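Local structure of putative dioxygenase (1H-3-hydroxy-4-oxoquinaldine 2,4-dioxygenase) (Mycobacteroides abscessus subsp. abscessus, 6RA3) at residues 7-15 and 51-62. The protein cleaves the quinolone ring of the Pseudomonas quinolone signal with dioxygen, giving N-octanoylanthranilate and carbon monoxide, on an alpha/beta-hydrolase fold. Numbering follows the deposited sequence.
Sequences VNGVQIAFD and TVRVCWRGHGPD
Asp15 and Arg53 pair across two antiparallel neighbours of the central sheet, strands 10-17 and 51-54, near one edge of the sheet, where strand 10-17, the second strand and the one that runs against the rest, lies between 3-7 and 51-54. Backbone bonds run both ways between these two residues, Arg53 N to Asp15 O (2.9 Å) and Asp15 N to Arg53 O (3.1 Å), and Cys55 N continues the series to Ala13 O (2.9 Å). On the same face the side chains form a side-on salt bridge. Arg53 NH2 gives a nearly straight bond to Asp15 OD1 (2.6 Å, 172° at the hydrogen), while NE reaches OD2 (3.0 Å) from its syn side. The carboxylate and guanidinium planes are turned 36° apart, and NH2 meets OD1 from above the carboxylate plane. Asp39 takes NH1 of Arg53, and Gln17 NE2 also binds OD1.

Beyond Cys55 the direct backbone bonding between the two segments stops. Here water links the two segments: one molecule joins Gln11 O, Ala13 N and Trp56 O, another joins Gln11 O to Gly58 N in the type II turn of Trp56 to His59. Val10 CG1 sits over the centre of the Arg57 guanidinium face, 3.7 Å above its plane; the bend at chi3 (56°) turns that group back across the valine, and Asp77 binds its NH2. Back at the salt bridge, the buried Asp15 carboxylate is gripped by two nitrogens of one arginine, which would probably keep it ionised.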
loop_
_atom_site.group_PDB
_atom_site.type_symbol
_atom_site.label_atom_id
_atom_site.label_comp_id
_atom_site.label_asym_id
_atom_site.label_seq_id
_atom_site.Cartn_x
_atom_site.Cartn_y
_atom_site.Cartn_z
ATOM N N VAL A 7 -3.434 -10.079 -15.802
ATOM C CA VAL A 7 -3.443 -11.458 -16.318
ATOM C C VAL A 7 -4.834 -11.762 -16.865
ATOM O O VAL A 7 -5.827 -11.541 -16.171
ATOM C CB VAL A 7 -3.108 -12.489 -15.227
ATOM C CG1 VAL A 7 -2.908 -13.876 -15.846
ATOM C CG2 VAL A 7 -1.905 -12.067 -14.423
ATOM N N ASN A 8 -4.901 -12.297 -18.085
ATOM C CA ASN A 8 -6.187 -12.551 -18.736
ATOM C C ASN A 8 -7.026 -11.275 -18.703
ATOM O O ASN A 8 -8.240 -11.305 -18.467
ATOM C CB ASN A 8 -6.952 -13.718 -18.083
ATOM C CG ASN A 8 -6.160 -15.064 -18.076
ATOM O OD1 ASN A 8 -5.505 -15.436 -19.045
ATOM N ND2 ASN A 8 -6.240 -15.776 -16.961
ATOM N N GLY A 9 -6.359 -10.144 -18.937
ATOM C CA GLY A 9 -7.002 -8.842 -19.019
ATOM C C GLY A 9 -7.622 -8.319 -17.739
ATOM O O GLY A 9 -8.336 -7.304 -17.792
ATOM N N VAL A 10 -7.430 -9.004 -16.608
ATOM C CA VAL A 10 -7.901 -8.540 -15.309
ATOM C C VAL A 10 -6.708 -8.299 -14.376
ATOM O O VAL A 10 -5.588 -8.754 -14.620
ATOM C CB VAL A 10 -8.926 -9.491 -14.651
ATOM C CG1 VAL A 10 -10.046 -9.774 -15.601
ATOM C CG2 VAL A 10 -8.281 -10.825 -14.143
ATOM N N GLN A 11 -6.973 -7.579 -13.290
ATOM C CA GLN A 11 -5.926 -7.156 -12.361
ATOM C C GLN A 11 -5.794 -8.152 -11.219
ATOM O O GLN A 11 -6.725 -8.329 -10.422
ATOM C CB GLN A 11 -6.182 -5.761 -11.785
ATOM C CG GLN A 11 -4.953 -5.288 -10.962
ATOM C CD GLN A 11 -4.913 -3.817 -10.685
ATOM O OE1 GLN A 11 -4.290 -3.035 -11.407
ATOM N NE2 GLN A 11 -5.534 -3.436 -9.608
ATOM N N ILE A 12 -4.618 -8.769 -11.122
ATOM C CA ILE A 12 -4.302 -9.779 -10.109
ATOM C C ILE A 12 -3.277 -9.190 -9.151
ATOM O O ILE A 12 -2.122 -8.988 -9.530
ATOM C CB ILE A 12 -3.754 -11.068 -10.758
ATOM C CG1 ILE A 12 -4.740 -11.588 -11.809
ATOM C CG2 ILE A 12 -3.423 -12.126 -9.690
ATOM C CD1 ILE A 12 -6.143 -11.951 -11.226
ATOM N N ALA A 13 -3.674 -8.975 -7.909
ATOM C CA ALA A 13 -2.758 -8.552 -6.872
ATOM C C ALA A 13 -2.023 -9.745 -6.284
ATOM O O ALA A 13 -2.566 -10.849 -6.169
ATOM C CB ALA A 13 -3.491 -7.848 -5.756
ATOM N N PHE A 14 -0.793 -9.500 -5.869
ATOM C CA PHE A 14 0.062 -10.559 -5.337
ATOM C C PHE A 14 1.236 -9.936 -4.584
ATOM O O PHE A 14 1.461 -8.718 -4.621
ATOM C CB PHE A 14 0.534 -11.456 -6.472
ATOM C CG PHE A 14 1.533 -10.813 -7.392
ATOM C CD1 PHE A 14 1.112 -10.009 -8.432
ATOM C CD2 PHE A 14 2.904 -11.014 -7.209
ATOM C CE1 PHE A 14 2.024 -9.387 -9.272
ATOM C CE2 PHE A 14 3.822 -10.401 -8.047
ATOM C CZ PHE A 14 3.379 -9.607 -9.100
ATOM N N ASP A 15 1.959 -10.784 -3.860
ATOM C CA ASP A 15 3.331 -10.464 -3.481
ATOM C C ASP A 15 4.183 -11.725 -3.564
ATOM O O ASP A 15 3.685 -12.854 -3.602
ATOM C CB ASP A 15 3.404 -9.772 -2.114
ATOM C CG ASP A 15 3.131 -10.687 -0.938
ATOM O OD1 ASP A 15 3.313 -10.194 0.199
ATOM O OD2 ASP A 15 2.759 -11.871 -1.126
ATOM N N THR A 51 7.745 -17.772 -1.720
ATOM C CA THR A 51 6.311 -17.772 -1.472
ATOM C C THR A 51 5.658 -16.643 -2.263
ATOM O O THR A 51 6.079 -15.484 -2.164
ATOM C CB THR A 51 6.065 -17.618 0.015
ATOM O OG1 THR A 51 6.601 -18.768 0.680
ATOM C CG2 THR A 51 4.562 -17.469 0.326
ATOM N N VAL A 52 4.655 -16.992 -3.070
ATOM C CA VAL A 52 3.868 -16.054 -3.874
ATOM C C VAL A 52 2.450 -16.109 -3.322
ATOM O O VAL A 52 1.789 -17.154 -3.408
ATOM C CB VAL A 52 3.890 -16.411 -5.373
ATOM C CG1 VAL A 52 2.893 -15.539 -6.169
ATOM C CG2 VAL A 52 5.264 -16.301 -5.957
ATOM N N ARG A 53 1.995 -15.017 -2.721
ATOM C CA ARG A 53 0.622 -14.930 -2.235
ATOM C C ARG A 53 -0.236 -14.285 -3.318
ATOM O O ARG A 53 0.131 -13.240 -3.860
ATOM C CB ARG A 53 0.533 -14.140 -0.934
ATOM C CG ARG A 53 1.334 -14.703 0.207
ATOM C CD ARG A 53 0.980 -14.017 1.499
ATOM N NE ARG A 53 1.469 -12.641 1.472
ATOM C CZ ARG A 53 1.152 -11.704 2.354
ATOM N NH1 ARG A 53 0.325 -11.964 3.360
ATOM N NH2 ARG A 53 1.680 -10.497 2.229
ATOM N N VAL A 54 -1.357 -14.927 -3.661
ATOM C CA VAL A 54 -2.137 -14.551 -4.833
ATOM C C VAL A 54 -3.540 -14.152 -4.404
ATOM O O VAL A 54 -4.176 -14.828 -3.593
ATOM C CB VAL A 54 -2.205 -15.688 -5.866
ATOM C CG1 VAL A 54 -3.133 -15.307 -7.004
ATOM C CG2 VAL A 54 -0.840 -16.009 -6.400
ATOM N N CYS A 55 -4.019 -13.053 -4.972
ATOM C CA CYS A 55 -5.383 -12.583 -4.785
ATOM C C CYS A 55 -6.210 -13.000 -5.993
ATOM O O CYS A 55 -5.702 -13.046 -7.109
ATOM C CB CYS A 55 -5.424 -11.055 -4.645
ATOM S SG CYS A 55 -4.744 -10.353 -3.141
ATOM N N TRP A 56 -7.484 -13.336 -5.759
ATOM C CA TRP A 56 -8.412 -13.543 -6.866
ATOM C C TRP A 56 -8.714 -12.217 -7.575
ATOM O O TRP A 56 -8.591 -11.133 -6.999
ATOM C CB TRP A 56 -9.725 -14.149 -6.360
ATOM C CG TRP A 56 -9.559 -15.351 -5.509
ATOM C CD1 TRP A 56 -9.982 -15.513 -4.217
ATOM C CD2 TRP A 56 -8.914 -16.573 -5.882
ATOM N NE1 TRP A 56 -9.645 -16.766 -3.771
ATOM C CE2 TRP A 56 -8.983 -17.432 -4.776
ATOM C CE3 TRP A 56 -8.290 -17.023 -7.056
ATOM C CZ2 TRP A 56 -8.444 -18.722 -4.800
ATOM C CZ3 TRP A 56 -7.748 -18.295 -7.070
ATOM C CH2 TRP A 56 -7.852 -19.136 -5.959
ATOM N N ARG A 57 -9.091 -12.321 -8.842
ATOM C CA ARG A 57 -9.628 -11.174 -9.563
ATOM C C ARG A 57 -10.763 -10.550 -8.760
ATOM O O ARG A 57 -11.491 -11.234 -8.045
ATOM C CB ARG A 57 -10.070 -11.582 -10.983
ATOM C CG ARG A 57 -11.373 -12.374 -11.103
ATOM C CD ARG A 57 -11.796 -12.526 -12.553
ATOM N NE ARG A 57 -10.796 -13.133 -13.420
ATOM C CZ ARG A 57 -10.972 -13.319 -14.719
ATOM N NH1 ARG A 57 -12.099 -12.926 -15.303
ATOM N NH2 ARG A 57 -10.028 -13.889 -15.446
ATOM N N GLY A 58 -10.833 -9.218 -8.788
ATOM C CA GLY A 58 -11.817 -8.506 -8.000
ATOM C C GLY A 58 -11.562 -8.457 -6.506
ATOM O O GLY A 58 -12.365 -7.860 -5.777
ATOM N N HIS A 59 -10.477 -9.067 -6.018
ATOM C CA HIS A 59 -10.170 -9.105 -4.594
ATOM C C HIS A 59 -8.975 -8.239 -4.212
ATOM O O HIS A 59 -8.665 -8.128 -3.015
ATOM C CB HIS A 59 -9.878 -10.554 -4.141
ATOM C CG HIS A 59 -11.090 -11.427 -4.076
ATOM N ND1 HIS A 59 -11.792 -11.811 -5.197
ATOM C CD2 HIS A 59 -11.743 -11.959 -3.022
ATOM C CE1 HIS A 59 -12.808 -12.576 -4.836
ATOM N NE2 HIS A 59 -12.799 -12.679 -3.523
ATOM N N GLY A 60 -8.289 -7.659 -5.182
ATOM C CA GLY A 60 -7.136 -6.823 -4.911
ATOM C C GLY A 60 -7.541 -5.471 -4.354
ATOM O O GLY A 60 -8.690 -5.269 -3.943
ATOM N N PRO A 61 -6.605 -4.508 -4.343
ATOM C CA PRO A 61 -6.968 -3.149 -3.897
ATOM C C PRO A 61 -8.051 -2.509 -4.757
ATOM O O PRO A 61 -8.836 -1.738 -4.218
ATOM C CB PRO A 61 -5.637 -2.363 -3.952
ATOM C CG PRO A 61 -4.666 -3.223 -4.654
ATOM C CD PRO A 61 -5.165 -4.649 -4.626
ATOM N N ASP A 62 -8.137 -2.821 -6.056
ATOM C CA ASP A 62 -9.189 -2.277 -6.908
ATOM C C ASP A 62 -10.487 -3.031 -6.638
ATOM O O ASP A 62 -10.634 -4.188 -7.038
ATOM C CB ASP A 62 -8.785 -2.366 -8.378
ATOM C CG ASP A 62 -9.903 -1.925 -9.333
ATOM O OD1 ASP A 62 -10.990 -1.485 -8.854
ATOM O OD2 ASP A 62 -9.705 -2.029 -10.574
HETATM O O HOH W 1 -9.144 -7.608 -10.140
HETATM O O HOH W 2 -6.636 -9.119 -7.641
HETATM O O HOH W 3 -6.465 -4.954 -7.603
HETATM O O HOH W 4 4.754 -13.288 -0.189
#